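Local coordinates for protein TetR-family transcriptional regulator (Pectobacterium atrosepticum, PDB 2HYT) that probably binds DNA through an N-terminal helix-turn-helix domain and regulates transcription, at residues D84-F89 and L192-R197; F89-C93 and S131-I136. One frame throughout, in Å; residues are numbered along the deposited sequence.

Contact 1. Residues D84-F89 and L192-R197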
ATOM      1  N   ASP A  84     -10.197  16.973 -22.563  1.00 32.62           N
ATOM      2  CA  ASP A  84      -9.008  16.293 -23.099  1.00 28.62           C
ATOM      3  C   ASP A  84      -8.738  15.087 -22.193  1.00 25.00           C
ATOM      4  O   ASP A  84      -8.653  15.259 -21.006  1.00 22.53           O
ATOM      5  CB  ASP A  84      -7.799  17.214 -23.065  1.00 27.24           C
ATOM      6  CG  ASP A  84      -6.569  16.541 -23.594  1.00 30.46           C
ATOM      7  OD1 ASP A  84      -6.476  16.357 -24.811  1.00 32.92           O
ATOM      8  OD2 ASP A  84      -5.726  16.118 -22.801  1.00 29.97           O
ATOM      9  N   ASP A  85      -8.613  13.893 -22.746  1.00 21.52           N
ATOM     10  CA  ASP A  85      -8.573  12.721 -21.893  1.00 23.47           C
ATOM     11  C   ASP A  85      -7.262  12.591 -21.107  1.00 21.08           C
ATOM     12  O   ASP A  85      -7.273  12.104 -19.959  1.00 21.96           O
ATOM     13  CB  ASP A  85      -8.908  11.478 -22.673  1.00 25.95           C
ATOM     14  CG  ASP A  85     -10.344  11.535 -23.250  1.00 31.74           C
ATOM     15  OD1 ASP A  85     -11.202  12.201 -22.628  1.00 41.84           O
ATOM     16  OD2 ASP A  85     -10.575  10.981 -24.323  1.00 33.45           O
ATOM     17  N   TRP A  86      -6.166  13.040 -21.696  1.00 19.51           N
ATOM     18  CA  TRP A  86      -4.900  13.036 -20.944  1.00 18.62           C
ATOM     19  C   TRP A  86      -4.982  13.994 -19.759  1.00 18.42           C
ATOM     20  O   TRP A  86      -4.599  13.640 -18.626  1.00 19.22           O
ATOM     21  CB  TRP A  86      -3.721  13.423 -21.824  1.00 20.71           C
ATOM     22  CG  TRP A  86      -2.448  13.507 -21.056  1.00 21.42           C
ATOM     23  CD1 TRP A  86      -1.702  14.630 -20.850  1.00 25.02           C
ATOM     24  CD2 TRP A  86      -1.762  12.440 -20.373  1.00 22.36           C
ATOM     25  NE1 TRP A  86      -0.604  14.333 -20.079  1.00 23.73           N
ATOM     26  CE2 TRP A  86      -0.610  12.999 -19.778  1.00 22.03           C
ATOM     27  CE3 TRP A  86      -1.989  11.085 -20.228  1.00 22.21           C
ATOM     28  CZ2 TRP A  86       0.301  12.230 -19.027  1.00 23.26           C
ATOM     29  CZ3 TRP A  86      -1.095  10.331 -19.482  1.00 24.37           C
ATOM     30  CH2 TRP A  86       0.055  10.907 -18.921  1.00 24.03           C
ATOM     31  N   GLU A  87      -5.514  15.187 -19.983  1.00 17.05           N
ATOM     32  CA  GLU A  87      -5.641  16.161 -18.892  0.50 20.47           C
ATOM     33  C   GLU A  87      -6.642  15.664 -17.855  1.00 19.17           C
ATOM     34  O   GLU A  87      -6.462  15.882 -16.669  1.00 19.76           O
ATOM     35  CB  GLU A  87      -6.024  17.543 -19.427  0.50 21.66           C
ATOM     36  CG  GLU A  87      -4.990  18.148 -20.364  0.50 27.54           C
ATOM     37  CD  GLU A  87      -3.645  18.409 -19.704  0.50 31.48           C
ATOM     38  OE1 GLU A  87      -3.604  18.676 -18.488  0.50 40.61           O
ATOM     39  OE2 GLU A  87      -2.631  18.352 -20.415  0.50 36.33           O
ATOM     40  N   GLY A  88      -7.675  14.949 -18.294  1.00 18.54           N
ATOM     41  CA  GLY A  88      -8.615  14.372 -17.368  1.00 19.86           C
ATOM     42  C   GLY A  88      -7.955  13.315 -16.471  1.00 19.66           C
ATOM     43  O   GLY A  88      -8.277  13.167 -15.282  1.00 17.63           O
ATOM     44  N   PHE A  89      -7.046  12.546 -17.051  1.00 18.61           N
ATOM     45  CA  PHE A  89      -6.300  11.532 -16.295  1.00 19.16           C
ATOM     46  C   PHE A  89      -5.375  12.206 -15.283  1.00 17.43           C
ATOM     47  O   PHE A  89      -5.345  11.797 -14.123  1.00 18.92           O
ATOM     48  CB  PHE A  89      -5.514  10.647 -17.287  1.00 20.27           C
ATOM     49  CG  PHE A  89      -4.374   9.899 -16.659  1.00 22.35           C
ATOM     50  CD1 PHE A  89      -4.604   8.771 -15.956  1.00 29.38           C
ATOM     51  CD2 PHE A  89      -3.063  10.332 -16.810  1.00 22.49           C
ATOM     52  CE1 PHE A  89      -3.548   8.057 -15.392  1.00 22.09           C
ATOM     53  CE2 PHE A  89      -2.016   9.631 -16.266  1.00 24.21           C
ATOM     54  CZ  PHE A  89      -2.265   8.477 -15.535  1.00 23.89           C
ATOM     55  N   LEU A 192       4.563   8.407 -19.505  1.00 20.67           N
ATOM     56  CA  LEU A 192       3.543   7.566 -20.136  1.00 20.84           C
ATOM     57  C   LEU A 192       3.172   8.000 -21.533  1.00 21.16           C
ATOM     58  O   LEU A 192       2.648   7.179 -22.303  1.00 20.98           O
ATOM     59  CB  LEU A 192       2.298   7.552 -19.287  1.00 19.30           C
ATOM     60  CG  LEU A 192       2.545   7.076 -17.853  1.00 21.19           C
ATOM     61  CD1 LEU A 192       1.183   6.936 -17.187  1.00 21.98           C
ATOM     62  CD2 LEU A 192       3.344   5.813 -17.792  1.00 21.55           C
ATOM     63  N   LEU A 193       3.391   9.277 -21.877  1.00 21.01           N
ATOM     64  CA  LEU A 193       2.964   9.796 -23.173  1.00 23.09           C
ATOM     65  C   LEU A 193       3.790   9.252 -24.327  1.00 24.77           C
ATOM     66  O   LEU A 193       5.012   9.091 -24.211  1.00 24.62           O
ATOM     67  CB  LEU A 193       3.048  11.303 -23.201  1.00 22.30           C
ATOM     68  CG  LEU A 193       2.041  12.078 -22.359  1.00 20.76           C
ATOM     69  CD1 LEU A 193       2.408  13.568 -22.219  1.00 24.40           C
ATOM     70  CD2 LEU A 193       0.617  11.990 -22.962  1.00 21.24           C
ATOM     71  N   VAL A 194       3.108   8.933 -25.428  1.00 22.93           N
ATOM     72  CA  VAL A 194       3.776   8.594 -26.674  1.00 24.09           C
ATOM     73  C   VAL A 194       4.545   9.826 -27.188  1.00 26.48           C
ATOM     74  O   VAL A 194       5.727   9.723 -27.527  1.00 30.13           O
ATOM     75  CB  VAL A 194       2.764   8.128 -27.745  1.00 23.23           C
ATOM     76  CG1 VAL A 194       3.407   8.007 -29.103  1.00 25.27           C
ATOM     77  CG2 VAL A 194       2.161   6.776 -27.326  1.00 22.70           C
ATOM     78  N   LYS A 195       3.859  10.962 -27.200  1.00 27.89           N
ATOM     79  CA  LYS A 195       4.352  12.228 -27.732  1.00 33.03           C
ATOM     80  C   LYS A 195       4.322  13.275 -26.610  1.00 34.19           C
ATOM     81  O   LYS A 195       3.253  13.594 -26.076  1.00 32.84           O
ATOM     82  CB  LYS A 195       3.453  12.695 -28.886  1.00 33.09           C
ATOM     83  CG  LYS A 195       3.838  14.064 -29.463  1.00 36.30           C
ATOM     84  N   PRO A 196       5.493  13.811 -26.230  1.00 36.75           N
ATOM     85  CA  PRO A 196       5.489  14.835 -25.174  1.00 38.32           C
ATOM     86  C   PRO A 196       4.669  16.065 -25.533  1.00 40.29           C
ATOM     87  O   PRO A 196       4.561  16.421 -26.711  1.00 39.80           O
ATOM     88  CB  PRO A 196       6.970  15.223 -25.044  1.00 40.15           C
ATOM     89  CG  PRO A 196       7.736  14.034 -25.604  1.00 41.88           C
ATOM     90  CD  PRO A 196       6.853  13.522 -26.722  1.00 39.31           C
ATOM     91  N   ARG A 197       4.119  16.714 -24.511  1.00 42.86           N
ATOM     92  CA  ARG A 197       3.344  17.933 -24.681  1.00 46.29           C
ATOM     93  C   ARG A 197       4.098  19.153 -24.130  1.00 49.11           C
ATOM     94  O   ARG A 197       3.755  20.303 -24.437  1.00 50.09           O
ATOM     95  CB  ARG A 197       2.002  17.770 -23.979  1.00 46.87           C
ATOM     96  CG  ARG A 197       1.230  16.588 -24.501  1.00 45.49           C
ATOM     97  CD  ARG A 197      -0.211  16.619 -24.044  1.00 45.81           C
ATOM     98  NE  ARG A 197      -0.983  15.533 -24.648  1.00 38.32           N
ATOM     99  CZ  ARG A 197      -2.290  15.380 -24.488  1.00 36.14           C
ATOM    100  NH1 ARG A 197      -2.989  16.239 -23.735  1.00 33.30           N
ATOM    101  NH2 ARG A 197      -2.908  14.368 -25.088  1.00 32.00           N
ATOM    102  OXT ARG A 197       5.069  19.019 -23.376  1.00 50.95           O
TER
HETATM  103  O   HOH W   1      -5.702  13.701 -24.667  1.00 29.06           O
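Leu193 lays its branched end on the indole of Trp86, where the C-terminal tail of this TetR-family, all-helical domain folds back over the first turn of helix 85-98. Methyl CD2 is the bump: it sits over one face of the indole as a CH-pi contact, 3.6 Å from the centroid of the five-membered ring and 16° off its normal. CG and CD1 spread over the same ring system, so a flat, wide aromatic meets a forked leucine that can cover it. Trp86 reaches the tail because its CG stands anti to the backbone N (chi1 176°), turning the indole out across the gap. Deeper in, the Leu192 side chain runs at about a right angle to those of Trp86 and Phe89; its CB lies 4.1 Å from Trp86 CH2, and its CD1 is equally close to Phe89 CZ. The same leucine also packs on Leu188 of the second subunit.

On the solvent side the chain ends in Arg197, whose extended side chain passes the indole and sets one guanidinium face against Trp86 CB and CD1. Long and charged at its tip, it suits a place between an aromatic and the acidic helix start. Asp84 is the N-cap: OD2 takes the Glu87 N bond of 3.0 Å on its anti side and, on its syn side though 33° out of the carboxylate plane, the Arg197 NH1 salt bridge of 2.9 Å. Glu87 adds a long salt bridge from OE2 to Arg197 NH1, its carboxylate being held chiefly by Arg90. A water accepts from Trp86 N and from Arg197 NH2, and donates to Asp84 OD1 at 2.8 Å.

Contact 2. Residues F89-C93 and S131-I136. With EDO (1,2-ethanediol), chain B.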
ATOM      1  N   PHE A  89      -7.046  12.546 -17.051  1.00 18.61           N
ATOM      2  CA  PHE A  89      -6.300  11.532 -16.295  1.00 19.16           C
ATOM      3  C   PHE A  89      -5.375  12.206 -15.283  1.00 17.43           C
ATOM      4  O   PHE A  89      -5.345  11.797 -14.123  1.00 18.92           O
ATOM      5  CB  PHE A  89      -5.514  10.647 -17.287  1.00 20.27           C
ATOM      6  CG  PHE A  89      -4.374   9.899 -16.659  1.00 22.35           C
ATOM      7  CD1 PHE A  89      -4.604   8.771 -15.956  1.00 29.38           C
ATOM      8  CD2 PHE A  89      -3.063  10.332 -16.810  1.00 22.49           C
ATOM      9  CE1 PHE A  89      -3.548   8.057 -15.392  1.00 22.09           C
ATOM     10  CE2 PHE A  89      -2.016   9.631 -16.266  1.00 24.21           C
ATOM     11  CZ  PHE A  89      -2.265   8.477 -15.535  1.00 23.89           C
ATOM     12  N   ARG A  90      -4.648  13.239 -15.700  1.00 19.46           N
ATOM     13  CA  ARG A  90      -3.781  14.014 -14.756  1.00 18.12           C
ATOM     14  C   ARG A  90      -4.637  14.591 -13.649  1.00 19.97           C
ATOM     15  O   ARG A  90      -4.260  14.549 -12.481  1.00 20.46           O
ATOM     16  CB  ARG A  90      -3.042  15.142 -15.467  1.00 19.85           C
ATOM     17  CG  ARG A  90      -1.951  14.632 -16.419  1.00 19.70           C
ATOM     18  CD  ARG A  90      -1.226  15.788 -17.155  1.00 25.47           C
ATOM     19  NE  ARG A  90      -0.822  16.865 -16.270  1.00 30.97           N
ATOM     20  CZ  ARG A  90      -0.648  18.135 -16.619  1.00 41.66           C
ATOM     21  NH1 ARG A  90      -0.819  18.529 -17.874  1.00 47.20           N
ATOM     22  NH2 ARG A  90      -0.299  19.022 -15.695  1.00 46.59           N
ATOM     23  N   CYS A  91      -5.779  15.160 -14.013  1.00 19.48           N
ATOM     24  CA  CYS A  91      -6.656  15.783 -13.035  0.50 19.60           C
ATOM     25  C   CYS A  91      -7.197  14.775 -12.028  1.00 19.49           C
ATOM     26  O   CYS A  91      -7.266  15.079 -10.861  1.00 21.05           O
ATOM     27  CB  CYS A  91      -7.801  16.469 -13.748  0.50 22.51           C
ATOM     28  SG  CYS A  91      -8.842  17.385 -12.669  0.50 23.59           S
ATOM     29  N   ARG A  92      -7.554  13.587 -12.510  1.00 17.34           N
ATOM     30  CA  ARG A  92      -8.044  12.518 -11.654  1.00 17.68           C
ATOM     31  C   ARG A  92      -6.945  12.066 -10.668  1.00 18.16           C
ATOM     32  O   ARG A  92      -7.188  11.895  -9.444  1.00 17.84           O
ATOM     33  CB  ARG A  92      -8.486  11.355 -12.502  1.00 19.36           C
ATOM     34  CG  ARG A  92      -8.928  10.166 -11.731  1.00 18.16           C
ATOM     35  CD  ARG A  92      -9.640   9.198 -12.628  1.00 21.63           C
ATOM     36  NE  ARG A  92      -9.651   7.860 -12.052  1.00 19.99           N
ATOM     37  CZ  ARG A  92     -10.361   6.855 -12.535  1.00 22.33           C
ATOM     38  NH1 ARG A  92     -11.151   7.018 -13.587  1.00 22.26           N
ATOM     39  NH2 ARG A  92     -10.275   5.668 -11.928  1.00 26.36           N
ATOM     40  N   CYS A  93      -5.745  11.860 -11.202  1.00 20.03           N
ATOM     41  CA  CYS A  93      -4.624  11.487 -10.349  1.00 17.70           C
ATOM     42  C   CYS A  93      -4.325  12.567  -9.292  1.00 19.82           C
ATOM     43  O   CYS A  93      -4.149  12.248  -8.090  1.00 19.97           O
ATOM     44  CB  CYS A  93      -3.372  11.164 -11.157  1.00 19.85           C
ATOM     45  SG  CYS A  93      -3.485   9.707 -12.206  1.00 20.25           S
ATOM     46  N   SER A 131     -10.707   0.172 -12.068  1.00 19.84           N
ATOM     47  CA  SER A 131     -11.217   1.463 -12.535  1.00 18.96           C
ATOM     48  C   SER A 131     -10.126   2.201 -13.294  1.00 19.18           C
ATOM     49  O   SER A 131     -10.336   2.685 -14.403  1.00 19.06           O
ATOM     50  CB  SER A 131     -11.706   2.305 -11.385  1.00 21.51           C
ATOM     51  OG  SER A 131     -12.211   3.542 -11.849  1.00 23.71           O
HETATM   52  N   MSE A 132      -8.942   2.303 -12.718  1.00 19.95           N
HETATM   53  CA  MSE A 132      -7.846   2.968 -13.416  0.50 15.03           C
HETATM   54  C   MSE A 132      -7.463   2.226 -14.696  1.00 20.21           C
HETATM   55  O   MSE A 132      -7.111   2.845 -15.703  1.00 19.26           O
HETATM   56  CB  MSE A 132      -6.644   3.114 -12.481  0.50 15.54           C
HETATM   57  CG  MSE A 132      -5.433   3.683 -13.143  0.50 16.71           C
HETATM   58 SE   MSE A 132      -5.734   5.482 -13.772  0.38 13.49          SE
HETATM   59  CE  MSE A 132      -5.974   6.507 -12.088  0.50 17.39           C
ATOM     60  N   GLN A 133      -7.530   0.897 -14.670  1.00 15.65           N
ATOM     61  CA  GLN A 133      -7.250   0.071 -15.853  1.00 16.20           C
ATOM     62  C   GLN A 133      -8.144   0.470 -17.037  1.00 16.52           C
ATOM     63  O   GLN A 133      -7.662   0.566 -18.168  1.00 17.77           O
ATOM     64  CB  GLN A 133      -7.458  -1.415 -15.527  1.00 18.87           C
ATOM     65  CG  GLN A 133      -7.199  -2.330 -16.688  1.00 20.08           C
ATOM     66  CD  GLN A 133      -7.468  -3.760 -16.309  1.00 22.42           C
ATOM     67  OE1 GLN A 133      -7.558  -4.083 -15.112  1.00 25.24           O
ATOM     68  NE2 GLN A 133      -7.598  -4.617 -17.307  1.00 23.68           N
ATOM     69  N   ARG A 134      -9.438   0.689 -16.789  1.00 18.58           N
ATOM     70  CA  ARG A 134     -10.383   1.091 -17.858  0.50 18.65           C
ATOM     71  C   ARG A 134      -9.892   2.371 -18.521  1.00 16.14           C
ATOM     72  O   ARG A 134      -9.860   2.505 -19.761  1.00 18.74           O
ATOM     73  CB  ARG A 134     -11.786   1.346 -17.310  0.50 17.98           C
ATOM     74  CG  ARG A 134     -12.572   0.099 -16.952  0.50 22.68           C
ATOM     75  CD  ARG A 134     -14.003   0.455 -16.551  0.50 24.74           C
ATOM     76  NE  ARG A 134     -14.082   0.932 -15.170  0.50 26.27           N
ATOM     77  CZ  ARG A 134     -14.958   1.826 -14.708  0.50 28.41           C
ATOM     78  NH1 ARG A 134     -15.865   2.388 -15.499  0.50 37.84           N
ATOM     79  NH2 ARG A 134     -14.928   2.163 -13.432  0.50 32.56           N
ATOM     80  N   LEU A 135      -9.486   3.318 -17.691  1.00 16.98           N
ATOM     81  CA  LEU A 135      -8.980   4.582 -18.210  1.00 18.37           C
ATOM     82  C   LEU A 135      -7.655   4.420 -19.017  1.00 18.65           C
ATOM     83  O   LEU A 135      -7.479   4.965 -20.088  1.00 16.32           O
ATOM     84  CB  LEU A 135      -8.839   5.572 -17.053  1.00 16.78           C
ATOM     85  CG  LEU A 135      -8.299   6.957 -17.422  1.00 19.32           C
ATOM     86  CD1 LEU A 135      -9.138   7.631 -18.498  1.00 23.67           C
ATOM     87  CD2 LEU A 135      -8.243   7.845 -16.142  1.00 21.27           C
ATOM     88  N   ILE A 136      -6.676   3.723 -18.437  1.00 18.57           N
ATOM     89  CA  ILE A 136      -5.421   3.447 -19.129  1.00 17.00           C
ATOM     90  C   ILE A 136      -5.629   2.737 -20.459  1.00 17.00           C
ATOM     91  O   ILE A 136      -5.008   3.103 -21.439  1.00 17.45           O
ATOM     92  CB  ILE A 136      -4.457   2.672 -18.199  1.00 17.08           C
ATOM     93  CG1 ILE A 136      -4.082   3.571 -17.049  1.00 20.32           C
ATOM     94  CG2 ILE A 136      -3.249   2.179 -18.963  1.00 19.34           C
ATOM     95  CD1 ILE A 136      -3.245   4.785 -17.470  1.00 25.58           C
TER
HETATM   96  C1  EDO B 197      -7.225   7.474  -8.803  1.00 27.81           C
HETATM   97  O1  EDO B 197      -8.385   7.122  -9.588  1.00 23.60           O
HETATM   98  C2  EDO B 197      -6.806   6.240  -7.999  1.00 29.20           C
HETATM   99  O2  EDO B 197      -6.246   5.216  -8.867  1.00 28.06           O
HETATM  100  O   HOH W   2     -12.204   4.554 -14.995  1.00 24.87           O
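Phe89 presents the CD1-CE1 edge of its ring to the selenium of Met132, a selenomethionine in this crystal, in a Met-aromatic contact between two nearly antiparallel helices (161° between their directions) of the TetR C-terminal domain. The selenium lies close to the ring plane, 3.7 Å from CE1; bends at chi2 and chi3 fold the flexible chain so that it fits there. Leu135 CD2 meets the same edge, 3.8 Å from CD1, and Ile136 CD1 approaches CE1. The compact Cys93 SG lies over one face, offset toward the edge of the ring, while Met132 CE reaches SG at 4.1 Å.

With the axes 12.1 Å apart, long Arg92 can span the gap beside this apolar patch. It is extended from CG to NE and slides past Met132 and Leu135, whose carbons line its path. Its guanidinium is gripped from several directions: NH2 donates to Ser131 OG at 2.9 Å, tilted 20° from the plane, and NH1 reaches Ser79 of helix 56-81 and a water that donates to Ser131 O. A 1,2-ethanediol, probably from the crystallisation liquor, takes a bond from Arg92 NE to its O1, 2.9 Å long.

Both contacts use helix 85-98 and share Phe89, with their centres about 11 Å apart. Contact 2 is nested within the chain loop that contact 1 closes: contact 2 joins the helix to helix 122-141, whereas contact 1 ties its N-terminal turn to the C-terminal tail. Phe89 meets the tail with one part of its ring and helix 122-141 with another, and Ile157 of helix 150-170 touches it too. Burial changes along the way: the centre of contact 2, a buried pairing, lies about 14 Å from the centre of the chain, and the centre of contact 1, partly buried, about 24 Å from it. The ethanediol belongs to contact 2 alone and says nothing about a natural ligand.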